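Local coordinates for protein 3-dehydroquinate dehydratase (Geobacillus kaustophilus, PDB 2YR1) that probably catalyses the cis-dehydration of 3-dehydroquinate to 3-dehydroshikimate, the third step of the chorismate pathway to the aromatic amino acids, at residues 146-152 with 174-180; 69-73 with 113-117; 18-22 with 249-253; 37-41 with 230-234; 27-31 with 55-59. All coordinates share one frame; numbering follows the deposited sequence.

Contact 1. Residues 146-152 with 174-180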
# COMPACT_ATOMS: atom_id res chain seq x y z
N ARG A 146 11.98 -6.51 -17.87
CA ARG A 146 13.28 -6.48 -17.23
C ARG A 146 13.02 -6.94 -15.81
O ARG A 146 12.10 -6.44 -15.17
CB ARG A 146 13.83 -5.06 -17.18
CG ARG A 146 15.30 -4.99 -16.83
CD ARG A 146 16.16 -5.43 -18.02
NE ARG A 146 17.42 -4.70 -18.10
CZ ARG A 146 18.46 -4.92 -17.29
NH1 ARG A 146 18.37 -5.85 -16.35
NH2 ARG A 146 19.56 -4.19 -17.42
N HIS A 147 13.83 -7.88 -15.33
CA HIS A 147 13.70 -8.39 -13.97
C HIS A 147 15.04 -8.28 -13.22
O HIS A 147 16.08 -8.74 -13.71
CB HIS A 147 13.21 -9.84 -14.00
CG HIS A 147 12.01 -10.06 -14.88
ND1 HIS A 147 10.73 -10.18 -14.39
CD2 HIS A 147 11.90 -10.15 -16.23
CE1 HIS A 147 9.88 -10.32 -15.40
NE2 HIS A 147 10.57 -10.31 -16.52
N TYR A 148 15.01 -7.67 -12.04
CA TYR A 148 16.20 -7.52 -11.20
C TYR A 148 16.04 -8.38 -9.95
O TYR A 148 15.38 -7.97 -9.01
CB TYR A 148 16.37 -6.06 -10.79
CG TYR A 148 16.68 -5.16 -11.95
CD1 TYR A 148 17.94 -5.19 -12.55
CD2 TYR A 148 15.72 -4.30 -12.48
CE1 TYR A 148 18.23 -4.40 -13.66
CE2 TYR A 148 15.99 -3.51 -13.59
CZ TYR A 148 17.25 -3.56 -14.17
OH TYR A 148 17.53 -2.78 -15.26
N PHE A 149 16.63 -9.57 -9.95
CA PHE A 149 16.48 -10.48 -8.81
C PHE A 149 17.48 -10.28 -7.67
O PHE A 149 17.25 -10.77 -6.56
CB PHE A 149 16.55 -11.93 -9.28
CG PHE A 149 15.21 -12.51 -9.66
CD1 PHE A 149 14.52 -13.34 -8.78
CD2 PHE A 149 14.63 -12.20 -10.88
CE1 PHE A 149 13.27 -13.85 -9.10
CE2 PHE A 149 13.37 -12.71 -11.23
CZ PHE A 149 12.68 -13.53 -10.34
N ASP A 150 18.56 -9.55 -7.92
CA ASP A 150 19.57 -9.36 -6.90
C ASP A 150 19.49 -8.06 -6.11
O ASP A 150 20.28 -7.83 -5.19
CB ASP A 150 20.97 -9.51 -7.52
CG ASP A 150 21.18 -10.87 -8.16
OD1 ASP A 150 20.68 -11.86 -7.60
OD2 ASP A 150 21.83 -10.96 -9.22
N GLY A 151 18.54 -7.20 -6.46
CA GLY A 151 18.42 -5.94 -5.76
C GLY A 151 17.48 -5.01 -6.47
O GLY A 151 16.79 -5.41 -7.40
N THR A 152 17.49 -3.75 -6.05
CA THR A 152 16.63 -2.73 -6.63
C THR A 152 17.49 -1.57 -7.14
O THR A 152 18.06 -0.81 -6.36
CB THR A 152 15.64 -2.22 -5.57
OG1 THR A 152 14.83 -3.32 -5.13
CG2 THR A 152 14.75 -1.10 -6.12
N LYS A 174 7.36 -3.79 -18.70
CA LYS A 174 7.37 -4.45 -17.40
C LYS A 174 8.72 -4.44 -16.69
O LYS A 174 9.76 -4.72 -17.31
CB LYS A 174 6.86 -5.89 -17.54
CG LYS A 174 6.96 -6.73 -16.26
CD LYS A 174 6.53 -8.18 -16.47
CE LYS A 174 6.84 -9.00 -15.23
NZ LYS A 174 6.93 -10.46 -15.49
N VAL A 175 8.73 -4.07 -15.41
CA VAL A 175 9.96 -4.10 -14.62
C VAL A 175 9.70 -4.69 -13.23
O VAL A 175 8.75 -4.30 -12.54
CB VAL A 175 10.61 -2.70 -14.39
CG1 VAL A 175 11.07 -2.08 -15.73
CG2 VAL A 175 9.64 -1.78 -13.71
N ALA A 176 10.52 -5.65 -12.81
CA ALA A 176 10.36 -6.22 -11.47
C ALA A 176 11.69 -6.09 -10.71
O ALA A 176 12.76 -6.21 -11.31
CB ALA A 176 9.91 -7.70 -11.56
N VAL A 177 11.63 -5.82 -9.42
CA VAL A 177 12.84 -5.69 -8.63
C VAL A 177 12.75 -6.47 -7.32
O VAL A 177 11.66 -6.86 -6.90
CB VAL A 177 13.16 -4.20 -8.28
CG1 VAL A 177 13.41 -3.40 -9.56
CG2 VAL A 177 12.00 -3.58 -7.47
N MET A 178 13.91 -6.71 -6.71
CA MET A 178 13.97 -7.42 -5.42
C MET A 178 14.40 -6.39 -4.41
O MET A 178 15.56 -5.95 -4.40
CB MET A 178 15.00 -8.55 -5.45
CG MET A 178 15.00 -9.36 -4.16
SD MET A 178 13.51 -10.31 -4.07
CE MET A 178 14.15 -11.97 -4.45
N PRO A 179 13.46 -5.96 -3.55
CA PRO A 179 13.79 -4.95 -2.54
C PRO A 179 14.59 -5.56 -1.39
O PRO A 179 14.40 -6.71 -1.06
CB PRO A 179 12.41 -4.47 -2.09
CG PRO A 179 11.61 -5.71 -2.13
CD PRO A 179 12.04 -6.37 -3.44
N LYS A 180 15.45 -4.77 -0.79
CA LYS A 180 16.25 -5.27 0.33
C LYS A 180 15.90 -4.41 1.53
O LYS A 180 16.43 -4.61 2.63
CB LYS A 180 17.74 -5.16 -0.01
CG LYS A 180 18.18 -5.99 -1.20
CD LYS A 180 17.83 -7.46 -1.01
CE LYS A 180 18.26 -8.31 -2.19
NZ LYS A 180 19.74 -8.36 -2.31

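Contact 2. Residues 69-73 with 113-117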
# COMPACT_ATOMS: atom_id res chain seq x y z
N ALA A 69 0.11 -25.63 -26.07
CA ALA A 69 -0.37 -24.27 -26.29
C ALA A 69 -1.82 -24.29 -26.72
O ALA A 69 -2.65 -23.54 -26.22
CB ALA A 69 0.48 -23.60 -27.35
N ASN A 70 -2.11 -25.18 -27.67
CA ASN A 70 -3.44 -25.33 -28.19
C ASN A 70 -4.35 -25.89 -27.10
O ASN A 70 -5.53 -25.55 -27.03
CB ASN A 70 -3.40 -26.27 -29.39
CG ASN A 70 -4.59 -26.11 -30.31
OD1 ASN A 70 -5.74 -26.34 -29.92
ND2 ASN A 70 -4.32 -25.70 -31.54
N GLY A 71 -3.79 -26.75 -26.26
CA GLY A 71 -4.58 -27.34 -25.19
C GLY A 71 -4.99 -26.34 -24.13
O GLY A 71 -6.16 -26.25 -23.76
N LEU A 72 -4.02 -25.58 -23.63
CA LEU A 72 -4.31 -24.58 -22.60
C LEU A 72 -5.26 -23.53 -23.14
O LEU A 72 -6.14 -23.05 -22.42
CB LEU A 72 -3.00 -23.94 -22.12
CG LEU A 72 -1.95 -23.60 -23.17
CD1 LEU A 72 -2.19 -22.21 -23.73
CD2 LEU A 72 -0.58 -23.67 -22.54
N ARG A 73 -5.10 -23.18 -24.41
CA ARG A 73 -5.97 -22.21 -25.05
C ARG A 73 -7.39 -22.76 -24.95
O ARG A 73 -8.35 -22.01 -24.84
CB ARG A 73 -5.59 -22.02 -26.51
CG ARG A 73 -6.70 -21.46 -27.39
CD ARG A 73 -7.24 -20.12 -26.87
NE ARG A 73 -6.36 -19.00 -27.17
CZ ARG A 73 -6.26 -17.91 -26.41
NH1 ARG A 73 -6.98 -17.80 -25.29
NH2 ARG A 73 -5.45 -16.93 -26.76
N GLY A 113 -1.84 -18.93 -33.02
CA GLY A 113 -3.01 -18.20 -32.56
C GLY A 113 -3.56 -18.69 -31.23
O GLY A 113 -4.70 -18.39 -30.88
N ALA A 114 -2.74 -19.43 -30.48
CA ALA A 114 -3.16 -19.96 -29.18
C ALA A 114 -2.91 -18.97 -28.03
O ALA A 114 -3.50 -19.11 -26.96
CB ALA A 114 -2.44 -21.27 -28.89
N ILE A 115 -2.04 -17.99 -28.27
CA ILE A 115 -1.70 -16.99 -27.25
C ILE A 115 -2.16 -15.58 -27.67
O ILE A 115 -2.51 -15.35 -28.83
CB ILE A 115 -0.19 -17.00 -26.98
CG1 ILE A 115 0.57 -16.49 -28.19
CG2 ILE A 115 0.27 -18.43 -26.66
CD1 ILE A 115 2.07 -16.40 -27.99
N ASP A 116 -2.14 -14.64 -26.71
CA ASP A 116 -2.59 -13.26 -26.94
C ASP A 116 -1.50 -12.23 -26.66
O ASP A 116 -1.46 -11.15 -27.27
CB ASP A 116 -3.80 -12.97 -26.05
CG ASP A 116 -4.89 -14.02 -26.18
OD1 ASP A 116 -5.55 -14.07 -27.24
OD2 ASP A 116 -5.09 -14.80 -25.23
N LEU A 117 -0.63 -12.56 -25.71
CA LEU A 117 0.47 -11.69 -25.34
C LEU A 117 1.73 -12.53 -25.34
O LEU A 117 1.68 -13.75 -25.12
CB LEU A 117 0.31 -11.13 -23.92
CG LEU A 117 -0.86 -10.38 -23.24
CD1 LEU A 117 -0.80 -8.90 -23.51
CD2 LEU A 117 -2.17 -10.99 -23.63

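Contact 3. Residues 18-22 with 249-253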
# COMPACT_ATOMS: atom_id res chain seq x y z
N THR A 18 -9.86 1.27 -15.34
CA THR A 18 -10.23 1.55 -13.96
C THR A 18 -9.87 0.36 -13.07
O THR A 18 -9.46 0.54 -11.93
CB THR A 18 -11.75 1.75 -13.85
OG1 THR A 18 -12.16 2.76 -14.78
CG2 THR A 18 -12.11 2.18 -12.43
N GLU A 19 -10.05 -0.84 -13.60
CA GLU A 19 -9.80 -2.06 -12.85
C GLU A 19 -8.41 -2.66 -12.99
O GLU A 19 -7.89 -2.83 -14.09
CB GLU A 19 -10.80 -3.15 -13.27
CG GLU A 19 -12.22 -2.69 -13.32
CD GLU A 19 -12.65 -2.04 -12.03
OE1 GLU A 19 -12.61 -2.73 -10.98
OE2 GLU A 19 -13.01 -0.85 -12.08
N PRO A 20 -7.77 -2.97 -11.85
CA PRO A 20 -6.45 -3.56 -12.06
C PRO A 20 -6.66 -5.01 -12.56
O PRO A 20 -7.66 -5.64 -12.24
CB PRO A 20 -5.78 -3.46 -10.68
CG PRO A 20 -6.88 -3.11 -9.70
CD PRO A 20 -7.92 -2.38 -10.51
N CYS A 21 -5.76 -5.52 -13.40
CA CYS A 21 -5.90 -6.90 -13.87
C CYS A 21 -5.04 -7.86 -13.07
O CYS A 21 -3.92 -7.52 -12.69
CB CYS A 21 -5.52 -7.02 -15.34
SG CYS A 21 -6.66 -6.17 -16.40
N ILE A 22 -5.59 -9.04 -12.79
CA ILE A 22 -4.86 -10.05 -12.05
C ILE A 22 -4.38 -11.13 -13.01
O ILE A 22 -5.19 -11.76 -13.70
CB ILE A 22 -5.74 -10.74 -10.98
CG1 ILE A 22 -6.27 -9.71 -9.99
CG2 ILE A 22 -4.94 -11.79 -10.28
CD1 ILE A 22 -7.21 -10.28 -8.93
N LEU A 249 -8.04 -5.58 -2.99
CA LEU A 249 -8.34 -4.68 -4.09
C LEU A 249 -9.71 -4.07 -3.95
O LEU A 249 -9.88 -2.88 -4.20
CB LEU A 249 -8.26 -5.39 -5.43
CG LEU A 249 -6.88 -5.83 -5.90
CD1 LEU A 249 -6.99 -6.49 -7.28
CD2 LEU A 249 -5.95 -4.61 -5.95
N SER A 250 -10.69 -4.88 -3.56
CA SER A 250 -12.06 -4.40 -3.42
C SER A 250 -12.15 -3.33 -2.34
O SER A 250 -12.77 -2.28 -2.54
CB SER A 250 -13.00 -5.56 -3.12
OG SER A 250 -13.00 -6.47 -4.22
N ILE A 251 -11.51 -3.57 -1.21
CA ILE A 251 -11.52 -2.61 -0.12
C ILE A 251 -10.76 -1.36 -0.55
O ILE A 251 -11.26 -0.25 -0.46
CB ILE A 251 -10.86 -3.22 1.12
CG1 ILE A 251 -11.75 -4.37 1.62
CG2 ILE A 251 -10.64 -2.15 2.19
CD1 ILE A 251 -11.11 -5.23 2.66
N LEU A 252 -9.55 -1.55 -1.05
CA LEU A 252 -8.74 -0.43 -1.49
C LEU A 252 -9.49 0.38 -2.54
O LEU A 252 -9.45 1.60 -2.52
CB LEU A 252 -7.41 -0.94 -2.06
CG LEU A 252 -6.25 0.04 -2.18
CD1 LEU A 252 -6.01 0.77 -0.84
CD2 LEU A 252 -5.00 -0.74 -2.62
N GLN A 253 -10.20 -0.30 -3.45
CA GLN A 253 -10.92 0.38 -4.51
C GLN A 253 -12.11 1.20 -4.06
O GLN A 253 -12.31 2.33 -4.54
CB GLN A 253 -11.35 -0.62 -5.58
CG GLN A 253 -10.20 -1.00 -6.49
CD GLN A 253 -10.64 -1.76 -7.71
OE1 GLN A 253 -10.95 -2.95 -7.64
NE2 GLN A 253 -10.68 -1.07 -8.84

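Contact 4. Residues 37-41 with 230-234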
# COMPACT_ATOMS: atom_id res chain seq x y z
N GLU A 37 -2.39 -27.56 -14.05
CA GLU A 37 -2.30 -26.24 -13.44
C GLU A 37 -3.32 -25.26 -14.04
O GLU A 37 -3.97 -24.52 -13.31
CB GLU A 37 -0.89 -25.67 -13.63
CG GLU A 37 0.12 -26.03 -12.55
CD GLU A 37 -0.01 -27.46 -12.07
OE1 GLU A 37 -1.05 -27.78 -11.44
OE2 GLU A 37 0.92 -28.27 -12.31
N ALA A 38 -3.46 -25.27 -15.36
CA ALA A 38 -4.40 -24.38 -16.06
C ALA A 38 -5.84 -24.57 -15.62
O ALA A 38 -6.54 -23.60 -15.33
CB ALA A 38 -4.30 -24.59 -17.55
N GLU A 39 -6.30 -25.82 -15.57
CA GLU A 39 -7.66 -26.09 -15.15
C GLU A 39 -7.88 -25.48 -13.77
O GLU A 39 -8.84 -24.73 -13.56
CB GLU A 39 -7.93 -27.60 -15.11
CG GLU A 39 -8.84 -28.10 -13.97
CD GLU A 39 -10.25 -27.51 -13.98
OE1 GLU A 39 -10.93 -27.57 -15.03
OE2 GLU A 39 -10.69 -27.02 -12.91
N GLU A 40 -6.98 -25.80 -12.85
CA GLU A 40 -7.03 -25.29 -11.48
C GLU A 40 -6.98 -23.77 -11.39
O GLU A 40 -7.81 -23.16 -10.71
CB GLU A 40 -5.86 -25.87 -10.67
CG GLU A 40 -5.99 -27.35 -10.35
CD GLU A 40 -7.22 -27.66 -9.51
OE1 GLU A 40 -7.37 -28.83 -9.09
OE2 GLU A 40 -8.03 -26.74 -9.26
N VAL A 41 -6.00 -23.16 -12.05
CA VAL A 41 -5.89 -21.71 -12.01
C VAL A 41 -7.11 -21.06 -12.64
O VAL A 41 -7.68 -20.13 -12.09
CB VAL A 41 -4.63 -21.19 -12.75
CG1 VAL A 41 -3.38 -21.70 -12.07
CG2 VAL A 41 -4.66 -21.63 -14.19
N VAL A 230 -1.16 -15.90 -7.08
CA VAL A 230 -1.10 -17.35 -7.18
C VAL A 230 -2.48 -17.94 -7.46
O VAL A 230 -3.43 -17.70 -6.72
CB VAL A 230 -0.56 -18.01 -5.90
CG1 VAL A 230 -0.61 -19.55 -6.04
CG2 VAL A 230 0.86 -17.54 -5.65
N GLY A 231 -2.58 -18.70 -8.55
CA GLY A 231 -3.84 -19.34 -8.90
C GLY A 231 -3.71 -20.82 -8.56
O GLY A 231 -4.71 -21.51 -8.30
N ASN A 232 -2.47 -21.31 -8.58
CA ASN A 232 -2.16 -22.69 -8.23
C ASN A 232 -0.75 -22.72 -7.66
O ASN A 232 -0.56 -23.03 -6.48
CB ASN A 232 -2.22 -23.64 -9.43
CG ASN A 232 -1.93 -25.10 -9.05
OD1 ASN A 232 -2.75 -25.76 -8.42
ND2 ASN A 232 -0.74 -25.58 -9.40
N GLN A 233 0.22 -22.38 -8.50
CA GLN A 233 1.61 -22.37 -8.08
C GLN A 233 2.21 -20.98 -8.17
O GLN A 233 1.64 -20.10 -8.81
CB GLN A 233 2.43 -23.34 -8.94
CG GLN A 233 3.52 -24.08 -8.17
CD GLN A 233 4.21 -25.14 -9.00
OE1 GLN A 233 3.56 -26.01 -9.60
NE2 GLN A 233 5.55 -25.09 -9.04
N SER A 234 3.35 -20.78 -7.53
CA SER A 234 4.05 -19.50 -7.54
C SER A 234 5.10 -19.55 -8.64
O SER A 234 5.77 -20.57 -8.81
CB SER A 234 4.72 -19.25 -6.18
OG SER A 234 5.48 -18.05 -6.17

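Contact 5. Residues 27-31 with 55-59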
# COMPACT_ATOMS: atom_id res chain seq x y z
N VAL A 27 2.79 -23.01 -14.17
CA VAL A 27 4.12 -23.55 -14.32
C VAL A 27 3.95 -25.06 -14.35
O VAL A 27 3.34 -25.65 -13.45
CB VAL A 27 5.07 -23.15 -13.16
CG1 VAL A 27 5.23 -21.64 -13.11
CG2 VAL A 27 4.53 -23.67 -11.84
N GLY A 28 4.46 -25.68 -15.40
CA GLY A 28 4.34 -27.12 -15.53
C GLY A 28 5.52 -27.65 -16.30
O GLY A 28 5.77 -27.23 -17.43
N GLU A 29 6.25 -28.59 -15.70
CA GLU A 29 7.41 -29.18 -16.34
C GLU A 29 7.03 -29.88 -17.64
O GLU A 29 7.79 -29.84 -18.61
CB GLU A 29 8.06 -30.18 -15.40
CG GLU A 29 9.42 -30.67 -15.87
CD GLU A 29 10.09 -31.58 -14.87
OE1 GLU A 29 11.23 -32.02 -15.14
OE2 GLU A 29 9.47 -31.86 -13.80
N ASP A 30 5.86 -30.51 -17.66
CA ASP A 30 5.44 -31.20 -18.87
C ASP A 30 3.98 -30.96 -19.23
O ASP A 30 3.19 -30.46 -18.43
CB ASP A 30 5.69 -32.71 -18.73
CG ASP A 30 4.83 -33.35 -17.67
OD1 ASP A 30 3.60 -33.36 -17.83
OD2 ASP A 30 5.39 -33.85 -16.67
N ASP A 31 3.63 -31.34 -20.45
CA ASP A 31 2.27 -31.15 -20.94
C ASP A 31 1.19 -31.46 -19.92
O ASP A 31 0.25 -30.68 -19.74
CB ASP A 31 2.05 -31.97 -22.21
CG ASP A 31 0.65 -31.84 -22.75
OD1 ASP A 31 -0.21 -32.65 -22.35
OD2 ASP A 31 0.40 -30.91 -23.56
N PHE A 55 9.47 -23.65 -17.99
CA PHE A 55 9.45 -24.77 -17.05
C PHE A 55 9.30 -26.08 -17.85
O PHE A 55 9.76 -27.13 -17.42
CB PHE A 55 8.27 -24.65 -16.08
CG PHE A 55 8.55 -23.78 -14.89
CD1 PHE A 55 8.59 -22.39 -15.03
CD2 PHE A 55 8.80 -24.34 -13.64
CE1 PHE A 55 8.88 -21.58 -13.93
CE2 PHE A 55 9.10 -23.54 -12.54
CZ PHE A 55 9.14 -22.15 -12.69
N PHE A 56 8.65 -25.97 -19.00
CA PHE A 56 8.39 -27.07 -19.93
C PHE A 56 9.70 -27.77 -20.31
O PHE A 56 10.57 -27.16 -20.94
CB PHE A 56 7.73 -26.48 -21.18
CG PHE A 56 6.92 -27.46 -21.98
CD1 PHE A 56 5.63 -27.79 -21.58
CD2 PHE A 56 7.42 -27.99 -23.16
CE1 PHE A 56 4.84 -28.64 -22.35
CE2 PHE A 56 6.64 -28.84 -23.95
CZ PHE A 56 5.35 -29.16 -23.54
N ARG A 57 9.85 -29.04 -19.93
CA ARG A 57 11.09 -29.74 -20.27
C ARG A 57 11.21 -30.01 -21.78
O ARG A 57 12.29 -29.91 -22.33
CB ARG A 57 11.22 -31.06 -19.50
CG ARG A 57 12.06 -30.95 -18.21
CD ARG A 57 12.58 -32.31 -17.72
NE ARG A 57 11.51 -33.27 -17.45
CZ ARG A 57 10.90 -34.02 -18.37
NH1 ARG A 57 11.26 -33.95 -19.64
NH2 ARG A 57 9.91 -34.83 -18.01
N ALA A 58 10.09 -30.33 -22.43
CA ALA A 58 10.08 -30.62 -23.87
C ALA A 58 9.90 -29.39 -24.76
O ALA A 58 9.17 -29.44 -25.75
CB ALA A 58 8.98 -31.63 -24.19
N ILE A 59 10.55 -28.28 -24.41
CA ILE A 59 10.42 -27.09 -25.23
C ILE A 59 11.15 -27.28 -26.56
O ILE A 59 10.97 -26.50 -27.49
CB ILE A 59 11.01 -25.84 -24.55
CG1 ILE A 59 12.40 -26.17 -24.01
CG2 ILE A 59 10.09 -25.37 -23.45
CD1 ILE A 59 13.15 -24.96 -23.57
O HOH W 1 8.40 -30.99 -20.76

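Contact 1. Residues 146-152 with 174-180
Lys174 stretches out fully, with every side-chain torsion near trans (chi1 174°), while His147 turns its ring beside its own backbone N, opposite the carbonyl carbon (chi1 -49°). The two chains cross obliquely and bring NZ of Lys174 to the edge of the imidazole, in its plane, 3.0 Å from CE1 of His147. On the same side of the sheet, Ala176 CB touches the ring obliquely, 3.9 Å from ND1 of His147. Underneath run two parallel neighbouring strands of the (beta/alpha)8 barrel, linked by helix 155-167 as a beta-alpha-beta crossover. Ala176 N donates to Arg146 O at 2.9 Å, and Tyr148 N donates to Ala176 O at 2.8 Å. On the other face, Tyr148 CD2 packs on Val177 CG1 at 3.8 Å, and the tyrosine OH lies over the guanidinium of Arg146 while bonding to Asp161. Further along, the chains stay together: Met178 N donates to Gly151 O at 3.2 Å, Thr152 OG1 makes a weak bond to Met178 O, and Lys180 NZ holds Asp150 O at 3.0 Å. NE2 of His147 is tied to Ser145 OG and its backbone N to Glu90, so both ring and main chain are fixed next to the amine. The chemistry fits the predicted roles: Lys174 would form the Schiff base with 3-dehydroquinate, and His147, at its side, would pass protons to and from that intermediate.

Contact 2. Residues 69-73 with 113-117
Arg73 reaches across to Asp116 by a folded route. Its CG is roughly trans to the backbone N (chi1 159°), and the chain then bends at both chi2 and chi3, so that it curls over the carbonyl O of Ala114 before the guanidinium arrives at the carboxylate. NH2 of Arg73 donates to OD2 of Asp116 at 2.6 Å, an almost straight hydrogen bond (175° at the hydrogen) within a salt bridge. The oxygen lies in the guanidinium plane, yet the nitrogen approaches the carboxylate from above its plane, the two flat groups being turned 55° apart. Carbonyl O of Ala114 sits over one guanidinium face, 2.9 Å from NE of Arg73, badly angled for a hydrogen bond but placed where it probably favours the positive charge. The methyl of Ala114 packs against the helix: its CB lies 4.0 Å from CB of Ala69 and equally far from CB of Arg73. Before it, Gly113 leaves helix 99-112 with positive phi, a backbone turn that favours glycine. The Asp116 carboxylate is well engaged, since OD1 also forms a salt bridge with Arg11 and OD2 accepts from Ile81 N; this clustering would probably keep it ionised. The contact thus ties helix 62-75 to the turn that leads from helix 99-112 into barrel strand 117-121, at the end of the barrel where the strands begin. Ala69 and Ile115 both lean on Ile109 of helix 99-112, Leu72 and Arg73 pack on Ile81 of strand 81-84, and Val10 of the N-terminal strand 8-10 covers Asp116 and Leu117.

Contact 3. Residues 18-22 with 249-253
Pro20 and Leu249 reach toward each other where the first strand of the (beta/alpha)8 barrel, 21-26, meets the last helix, 242-256, so the contact helps to close the barrel between its two ends in sequence. CG of the proline stands 4.1 Å from CD2 of Leu249. Ile22 meets the same leucine differently: the two side chains slide past each other in opposite directions, their CD1 atoms ending 4.1 Å apart. CD2 of Leu249 faces the proline, while CD1 touches both the proline and the isoleucine. One helical turn further on, Gln253 reaches the loop that leads into strand 21-26 with its chain extended beyond CG (chi2 -169°). The side chains of Gln253 and Glu19 cross at about a right angle, their amide and carboxylate planes 38° apart, and NE2 of Gln253 gives a weak hydrogen bond to OE1 of Glu19 at 3.3 Å. With an alanine here, the Glu19 carboxylate would probably lose this mate and CD of Pro20 its cover. Around the contact, Trp220 lies against both Leu249 and Gln253, and Val245 and Arg246 of the helix continue the packing on Ile22. Leu252 of the same helix packs on Leu217 of the second subunit, so one helix serves both the barrel and the dimer. The side chains of Gln253 and Pro20 come from opposite directions, NE2 of Gln253 standing 3.5 Å from CD of Pro20.

Contact 4. Residues 37-41 with 230-234
Val41 CG1 presses against the turn at Gly231 and Asn232, and this is the close side of the contact. The methyl lies 3.6 Å from C of Gly231 and 3.5 Å from CB of Asn232, which it meets at about a right angle; CG1 points there because it stands opposite its own carbonyl carbon (chi1 -63°). The CA atoms of Val41 and Gly231 are a mere 4.4 Å apart. Glycine suits the place: a side-chain carbon on Gly231 would probably crowd CB of Val41. The helix, 31-43, is the first outer helix of the (beta/alpha)8 barrel, and the turn follows the last strand, 226-228, in the loop that carries Ser235 and Gln239, predicted to bind 3-dehydroquinate. Behind the close side, Val41 and Glu37 rest on Val26 of strand 21-26. Outward the fit slackens and turns polar. The carboxylate of Glu37 and the amide of Asn232 lie nearly parallel, 5° apart, with ND2 of Asn232 3.0 Å from OE1 of Glu37, but the angle is too poor for a hydrogen bond. OD1 of Asn232 faces the aliphatic CB of Glu40 at 3.8 Å, while the Glu40 carboxylate leads away into solvent. An alanine in place of Asn232 would keep the CB that meets Val41 but would probably leave Glu37 without its amide neighbour and open a gap beside Glu40. Gln233 OE1 approaches OE2 of Glu37 no closer than 4.4 Å.

Contact 5. Residues 27-31 with 55-59
The Phe55 ring carries Val27 on one face: CB of the valine stands 3.8 Å above the ring centroid, 7° off the normal, a CH-pi contact in which the two side chains lie side by side and point the same way. CG1 of Val27 adds a touch at CE1 of Phe55, 3.7 Å away. The Phe56 ring has a water over the rim of one face, with Ala58 O and Ile59 CA at its edge; its CE1 comes 3.5 Å from N of Asp31, obliquely. The Arg57 guanidinium is met at its edge by Glu29 OE1, with carboxylate and guanidinium planes 76° apart, and the same water lies over one of its faces, toward the rim. The reach is made by Glu29, whose chain is extended from chi1 (-169°) outward. NE of Arg57 and OE1 of Glu29 form a salt bridge at 2.6 Å, although the hydrogen bond within it is bent and weak. These two loops follow the first and second strands of the (beta/alpha)8 barrel, at the end where the strands point and where the substrate pocket of this fold opens; Phe56 lies near Trp51 and Val27 near Ser235, both predicted to bind 3-dehydroquinate. The main chains are clasped by Arg57 N, which donates to Glu29 O at 2.6 Å. The same oxygen accepts from the water, which in turn accepts from Ala58 N. Asp30 N-caps helix 31-43, its OD1 accepting from Lys33 N, while Asp31 OD2 bonds to Thr68 OG1 of helix 62-75, on which Phe56 also packs.

The five contacts are spread round one (beta/alpha)8 barrel. Contact 1 holds the predicted catalytic pair, and the side chain of Lys174 there lies about 3 Å from that of Arg86 and about 5 Å from that of Glu50, both predicted substrate binders. Contacts 4 and 5 touch directly: Gln233 CD meets Val27 CG2 at 3.2 Å, joining the loops after the last and first strands near Ser235. Contact 2 lies on the opposite side of the chain's centre from contact 1, their centres about 28 Å apart. Contact 3 joins the first strand to the last helix, so the other four contacts fall between its segments in sequence; its centre is about 32 Å from that of contact 5.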